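PDB 3I1I: homoserine O-acetyltransferase from Bacillus anthracis str. 'Ames Ancestor', which probably catalyses transfer of an acetyl group from acetyl-CoA to the hydroxyl of L-homoserine, an early step of methionine biosynthesis. Local coordinates for residues 194-199 with 221-226. Sequence-based numbering, arbitrary orientation.
Sequences QNAIEA and QLANRM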
loop_
_atom_site.group_PDB
_atom_site.type_symbol
_atom_site.label_atom_id
_atom_site.label_comp_id
_atom_site.label_asym_id
_atom_site.label_seq_id
_atom_site.Cartn_x
_atom_site.Cartn_y
_atom_site.Cartn_z
ATOM N N GLN A 194 2.289 5.425 -6.859
ATOM C CA GLN A 194 2.135 4.161 -7.594
ATOM C C GLN A 194 1.288 3.156 -6.798
ATOM O O GLN A 194 0.309 2.608 -7.316
ATOM C CB GLN A 194 3.488 3.509 -7.897
ATOM C CG GLN A 194 3.347 2.249 -8.714
ATOM C CD GLN A 194 4.630 1.497 -8.992
ATOM O OE1 GLN A 194 5.708 1.863 -8.514
ATOM N NE2 GLN A 194 4.518 0.410 -9.773
ATOM N N ASN A 195 1.678 2.892 -5.556
ATOM C CA ASN A 195 0.939 1.973 -4.726
ATOM C C ASN A 195 -0.544 2.330 -4.560
ATOM O O ASN A 195 -1.409 1.423 -4.513
ATOM C CB ASN A 195 1.612 1.811 -3.363
ATOM C CG ASN A 195 2.903 0.980 -3.431
ATOM O OD1 ASN A 195 3.191 0.329 -4.453
ATOM N ND2 ASN A 195 3.693 1.012 -2.349
ATOM N N ALA A 196 -0.849 3.624 -4.492
ATOM C CA ALA A 196 -2.256 4.049 -4.356
ATOM C C ALA A 196 -3.019 3.756 -5.649
ATOM O O ALA A 196 -4.099 3.168 -5.631
ATOM C CB ALA A 196 -2.356 5.553 -3.984
ATOM N N ILE A 197 -2.444 4.159 -6.773
ATOM C CA ILE A 197 -3.043 3.849 -8.062
ATOM C C ILE A 197 -3.278 2.341 -8.201
ATOM O O ILE A 197 -4.372 1.905 -8.539
ATOM C CB ILE A 197 -2.170 4.340 -9.217
ATOM C CG1 ILE A 197 -2.125 5.889 -9.198
ATOM C CG2 ILE A 197 -2.710 3.821 -10.495
ATOM C CD1 ILE A 197 -0.981 6.542 -10.047
ATOM N N GLU A 198 -2.260 1.544 -7.928
ATOM C CA GLU A 198 -2.424 0.107 -8.029
ATOM C C GLU A 198 -3.432 -0.499 -7.039
ATOM O O GLU A 198 -4.143 -1.419 -7.398
ATOM C CB GLU A 198 -1.067 -0.585 -7.960
ATOM C CG GLU A 198 -0.399 -0.428 -9.338
ATOM C CD GLU A 198 0.981 -1.005 -9.426
ATOM O OE1 GLU A 198 1.247 -1.997 -8.692
ATOM O OE2 GLU A 198 1.776 -0.484 -10.271
ATOM N N ALA A 199 -3.522 0.041 -5.831
ATOM C CA ALA A 199 -4.525 -0.425 -4.867
ATOM C C ALA A 199 -5.969 -0.209 -5.410
ATOM O O ALA A 199 -6.811 -1.103 -5.343
ATOM C CB ALA A 199 -4.324 0.258 -3.496
ATOM N N GLN A 221 -9.837 3.367 0.189
ATOM C CA GLN A 221 -9.431 3.496 1.570
ATOM C C GLN A 221 -7.960 3.118 1.756
ATOM O O GLN A 221 -7.237 3.736 2.516
ATOM C CB GLN A 221 -10.301 2.645 2.517
ATOM C CG GLN A 221 -9.746 2.619 3.986
ATOM C CD GLN A 221 -10.766 2.208 5.025
ATOM O OE1 GLN A 221 -11.677 1.432 4.740
ATOM N NE2 GLN A 221 -10.608 2.716 6.259
ATOM N N LEU A 222 -7.536 2.077 1.074
ATOM C CA LEU A 222 -6.136 1.659 1.111
ATOM C C LEU A 222 -5.233 2.764 0.538
ATOM O O LEU A 222 -4.239 3.153 1.152
ATOM C CB LEU A 222 -6.007 0.331 0.359
ATOM C CG LEU A 222 -4.726 -0.468 0.435
ATOM C CD1 LEU A 222 -4.107 -0.475 1.841
ATOM C CD2 LEU A 222 -5.057 -1.898 -0.052
ATOM N N ALA A 223 -5.618 3.318 -0.607
ATOM C CA ALA A 223 -4.906 4.464 -1.185
ATOM C C ALA A 223 -4.812 5.613 -0.186
ATOM O O ALA A 223 -3.766 6.196 -0.011
ATOM C CB ALA A 223 -5.559 4.928 -2.532
ATOM N N ASN A 224 -5.909 5.906 0.493
ATOM C CA ASN A 224 -5.978 7.018 1.436
ATOM C C ASN A 224 -5.165 6.738 2.696
ATOM O O ASN A 224 -4.505 7.623 3.231
ATOM C CB ASN A 224 -7.429 7.260 1.824
ATOM C CG ASN A 224 -7.607 8.519 2.679
ATOM O OD1 ASN A 224 -7.293 9.619 2.249
ATOM N ND2 ASN A 224 -8.123 8.351 3.877
ATOM N N ARG A 225 -5.208 5.504 3.172
ATOM C CA ARG A 225 -4.450 5.156 4.356
ATOM C C ARG A 225 -2.926 5.277 4.123
ATOM O O ARG A 225 -2.217 5.777 4.978
ATOM C CB ARG A 225 -4.843 3.774 4.886
ATOM C CG ARG A 225 -4.267 3.486 6.234
ATOM C CD ARG A 225 -5.024 2.435 7.007
ATOM N NE ARG A 225 -4.964 1.208 6.283
ATOM C CZ ARG A 225 -6.006 0.473 5.914
ATOM N NH1 ARG A 225 -5.785 -0.607 5.196
ATOM N NH2 ARG A 225 -7.248 0.787 6.240
HETATM N N MSE A 226 -2.443 4.887 2.956
HETATM C CA MSE A 226 -1.010 5.056 2.612
HETATM C C MSE A 226 -0.582 6.501 2.666
HETATM O O MSE A 226 0.478 6.795 3.156
HETATM C CB MSE A 226 -0.698 4.545 1.205
HETATM C CG MSE A 226 -0.855 3.039 1.038
HETATM SE SE MSE A 226 -0.967 2.653 -0.854
HETATM C CE MSE A 226 -1.381 0.783 -0.747
#
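Segments 194-199 and 221-226 run nearly antiparallel, at 166°, with their axes 8.2 Å apart. They lie on helices 186-202 and 217-228. Small residues allow this closeness. Ala196 and Ala223 meet methyl to methyl, CB to CB at 3.6 Å, and their CA atoms lie only 4.2 Å apart. The larger bump is Met226, a selenomethionine. Its chain is extended beyond CG and lies across the backbone of the facing helix. SE rests against Asn195 CB at 3.7 Å and is 3.8 Å from Ala196 N. The terminal CE reaches on to Ala199 CB, at 4.1 Å. The Ala199 methyl sits between this CE and Leu222 CG and CD2, over Ala223 N; its CB is 4.0 Å from Leu222 CG. Across the pair the contact is apolar. Asn195 OD1 instead accepts a hydrogen bond from Arg225 NE of the second subunit, and Glu198 forms a salt bridge with that same arginine. Both bonds are reciprocated, and Met226 packs on Met226 of the second subunit, so the pair lies at the interface. Trp280 of helix 277-289 touches Ala196 and Ala223. This close antiparallel helix pair, with alanines at nearest approach, lies between strands 174-178 and 309-313, consistent with the helical cap inserted in the alpha/beta hydrolase fold.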